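PDB 5G0A: transaminase from Bacillus megaterium, which probably transfers amino groups between S-configured amines and carbonyl compounds with pyridoxal-5'-phosphate as cofactor. Local coordinates for residues 238-246 with 382-390. Residues are numbered along the deposited sequence; the frame is centred on the assembly and turned at random.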
loop_
_atom_site.group_PDB
_atom_site.type_symbol
_atom_site.label_atom_id
_atom_site.label_comp_id
_atom_site.label_asym_id
_atom_site.label_seq_id
_atom_site.Cartn_x
_atom_site.Cartn_y
_atom_site.Cartn_z
ATOM N N VAL B 238 -13.910 -24.122 3.493
ATOM C CA VAL B 238 -15.274 -24.655 3.269
ATOM C C VAL B 238 -16.078 -24.587 4.556
ATOM O O VAL B 238 -17.303 -24.470 4.536
ATOM C CB VAL B 238 -15.324 -26.080 2.693
ATOM C CG1 VAL B 238 -14.633 -26.158 1.341
ATOM C CG2 VAL B 238 -14.809 -27.118 3.697
ATOM N N SER B 239 -15.388 -24.698 5.677
ATOM C CA SER B 239 -15.992 -24.454 6.960
ATOM C C SER B 239 -15.026 -23.522 7.646
ATOM O O SER B 239 -13.852 -23.874 7.827
ATOM C CB SER B 239 -16.128 -25.770 7.737
ATOM O OG SER B 239 -16.640 -25.548 9.033
ATOM N N GLN B 240 -15.490 -22.324 7.996
ATOM C CA GLN B 240 -14.613 -21.362 8.669
ATOM C C GLN B 240 -14.220 -21.960 10.009
ATOM O O GLN B 240 -15.088 -22.255 10.835
ATOM C CB GLN B 240 -15.284 -19.986 8.792
ATOM C CG GLN B 240 -15.293 -19.238 7.456
ATOM C CD GLN B 240 -16.147 -17.982 7.469
ATOM O OE1 GLN B 240 -17.273 -17.975 7.997
ATOM N NE2 GLN B 240 -15.632 -16.912 6.857
ATOM N N GLY B 241 -12.913 -22.178 10.186
ATOM C CA GLY B 241 -12.373 -22.919 11.328
ATOM C C GLY B 241 -12.409 -22.083 12.583
ATOM O O GLY B 241 -13.325 -22.214 13.399
ATOM N N ALA B 242 -11.425 -21.204 12.737
ATOM C CA ALA B 242 -11.440 -20.236 13.835
ATOM C C ALA B 242 -12.718 -19.391 13.794
ATOM O O ALA B 242 -13.313 -19.083 14.843
ATOM C CB ALA B 242 -10.202 -19.347 13.783
ATOM N N GLY B 243 -13.156 -19.041 12.582
ATOM C CA GLY B 243 -14.377 -18.231 12.396
ATOM C C GLY B 243 -15.661 -18.974 12.742
ATOM O O GLY B 243 -16.727 -18.354 12.901
ATOM N N SER B 244 -15.562 -20.304 12.820
ATOM C CA SER B 244 -16.614 -21.164 13.412
ATOM C C SER B 244 -17.964 -21.077 12.707
ATOM O O SER B 244 -18.960 -20.650 13.304
ATOM C CB SER B 244 -16.788 -20.864 14.909
ATOM O OG SER B 244 -15.571 -21.039 15.602
ATOM N N ALA B 245 -17.990 -21.487 11.440
ATOM C CA ALA B 245 -19.187 -21.367 10.610
ATOM C C ALA B 245 -19.228 -22.432 9.526
ATOM O O ALA B 245 -18.189 -22.922 9.073
ATOM C CB ALA B 245 -19.286 -19.972 10.007
ATOM N N MET B 246 -20.444 -22.800 9.137
ATOM C CA MET B 246 -20.686 -23.800 8.110
ATOM C C MET B 246 -21.507 -23.129 7.017
ATOM O O MET B 246 -22.494 -22.458 7.317
ATOM C CB MET B 246 -21.481 -24.976 8.684
ATOM C CG MET B 246 -20.672 -25.935 9.543
ATOM S SD MET B 246 -19.528 -26.911 8.551
ATOM C CE MET B 246 -20.640 -27.992 7.637
ATOM N N ASP B 382 -24.055 -28.071 13.609
ATOM C CA ASP B 382 -23.772 -28.499 12.269
ATOM C C ASP B 382 -22.316 -28.959 12.245
ATOM O O ASP B 382 -21.529 -28.601 13.124
ATOM C CB ASP B 382 -23.994 -27.323 11.314
ATOM C CG ASP B 382 -24.236 -27.757 9.885
ATOM O OD1 ASP B 382 -24.330 -28.973 9.619
ATOM O OD2 ASP B 382 -24.331 -26.860 9.019
ATOM N N GLY B 383 -21.966 -29.742 11.240
ATOM C CA GLY B 383 -20.618 -30.307 11.175
ATOM C C GLY B 383 -20.568 -31.608 10.438
ATOM O O GLY B 383 -21.482 -31.938 9.684
ATOM N N TYR B 384 -19.463 -32.331 10.641
ATOM C CA TYR B 384 -19.148 -33.585 9.983
ATOM C C TYR B 384 -17.826 -34.105 10.551
ATOM O O TYR B 384 -17.037 -33.325 11.091
ATOM C CB TYR B 384 -19.093 -33.463 8.446
ATOM C CG TYR B 384 -18.572 -32.153 7.849
ATOM C CD1 TYR B 384 -17.699 -31.321 8.551
ATOM C CD2 TYR B 384 -18.934 -31.783 6.551
ATOM C CE1 TYR B 384 -17.227 -30.135 7.985
ATOM C CE2 TYR B 384 -18.457 -30.612 5.976
ATOM C CZ TYR B 384 -17.597 -29.803 6.694
ATOM O OH TYR B 384 -17.129 -28.635 6.127
ATOM N N GLY B 385 -17.598 -35.412 10.459
ATOM C CA GLY B 385 -16.343 -36.005 10.959
ATOM C C GLY B 385 -16.061 -35.586 12.384
ATOM O O GLY B 385 -16.916 -35.734 13.261
ATOM N N LEU B 386 -14.853 -35.062 12.628
ATOM C CA LEU B 386 -14.509 -34.519 13.937
ATOM C C LEU B 386 -14.371 -32.982 13.920
ATOM O O LEU B 386 -13.398 -32.417 14.440
ATOM C CB LEU B 386 -13.209 -35.167 14.453
ATOM C CG LEU B 386 -13.298 -36.557 15.120
ATOM C CD1 LEU B 386 -14.164 -36.532 16.371
ATOM C CD2 LEU B 386 -13.768 -37.628 14.136
ATOM N N LEU B 387 -15.357 -32.304 13.338
ATOM C CA LEU B 387 -15.384 -30.846 13.341
ATOM C C LEU B 387 -16.839 -30.386 13.478
ATOM O O LEU B 387 -17.632 -30.517 12.539
ATOM C CB LEU B 387 -14.758 -30.294 12.049
ATOM C CG LEU B 387 -14.589 -28.758 11.960
ATOM C CD1 LEU B 387 -13.650 -28.216 13.038
ATOM C CD2 LEU B 387 -14.102 -28.370 10.577
ATOM N N TRP B 388 -17.181 -29.869 14.650
ATOM C CA TRP B 388 -18.574 -29.531 14.949
ATOM C C TRP B 388 -18.698 -28.103 15.456
ATOM O O TRP B 388 -17.871 -27.633 16.241
ATOM C CB TRP B 388 -19.204 -30.579 15.910
ATOM C CG TRP B 388 -19.333 -31.910 15.210
ATOM C CD1 TRP B 388 -18.390 -32.889 15.122
ATOM C CD2 TRP B 388 -20.456 -32.370 14.452
ATOM N NE1 TRP B 388 -18.852 -33.924 14.347
ATOM C CE2 TRP B 388 -20.123 -33.631 13.932
ATOM C CE3 TRP B 388 -21.722 -31.838 14.174
ATOM C CZ2 TRP B 388 -21.003 -34.369 13.144
ATOM C CZ3 TRP B 388 -22.586 -32.563 13.386
ATOM C CH2 TRP B 388 -22.230 -33.812 12.885
ATOM N N ILE B 389 -19.709 -27.395 14.955
ATOM C CA ILE B 389 -20.075 -26.116 15.523
ATOM C C ILE B 389 -21.378 -26.313 16.273
ATOM O O ILE B 389 -22.236 -27.063 15.819
ATOM C CB ILE B 389 -20.302 -25.010 14.461
ATOM C CG1 ILE B 389 -21.303 -25.468 13.398
ATOM C CG2 ILE B 389 -18.989 -24.556 13.837
ATOM C CD1 ILE B 389 -22.288 -24.389 12.993
ATOM N N VAL B 390 -21.498 -25.651 17.417
ATOM C CA VAL B 390 -22.735 -25.615 18.185
ATOM C C VAL B 390 -23.022 -24.151 18.493
ATOM O O VAL B 390 -22.248 -23.476 19.198
ATOM C CB VAL B 390 -22.647 -26.411 19.512
ATOM C CG1 VAL B 390 -23.990 -26.374 20.248
ATOM C CG2 VAL B 390 -22.215 -27.857 19.275
#
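Val238 and Ser239 both meet the hydroxyl end of Tyr384, where the loop that follows strand 231-236 of the seven-stranded sheet in this class-III aminotransferase docks on the turn end (residues 382-390) of the hairpin formed by strands 378-384 and 387-392, in a separate three-stranded antiparallel sheet. Between loop and hairpin no hydrogen bond forms, an example of van der Waals contact joining two parts of a fold while a neighbouring strand supplies a polar tie. Val238 CG2 lies 3.7 Å from Tyr384 OH, and Ser239 CB, near the plane of the ring at its edge, comes within 3.4 Å of the same oxygen, which is buried here without a polar partner. With chi1 at 176° the Ser239 hydroxyl swings away from the backbone N and donates a hydrogen bond to Ala245 O from above the carbonyl plane, linking the two limbs of the loop. Between them the chain reverses through a type I beta turn, Gly241 to Ser244. Gly241 N is hydrogen-bonded to Glu237 of the cofactor pocket, and Gly241 O to Arg442 of strand 440-443, the third strand of the hairpin's sheet. Beyond the turn, Ser244 C rests 3.8 Å from Ile389 CG2. Met246 then gives the broadest contact. Its CB lies beside Asp382 OD2, and its CG packs against Ile389 CG1 at 3.9 Å. Bends at chi2 (-71°) and chi3 (-70°) fold the remaining chain over Tyr384, whose ring also stacks with His286. The result is a Met-aromatic contact with SD oblique to the ring, while the methyl makes a CH-pi contact over one face, Met246 CE standing 3.7 Å from Tyr384 CZ.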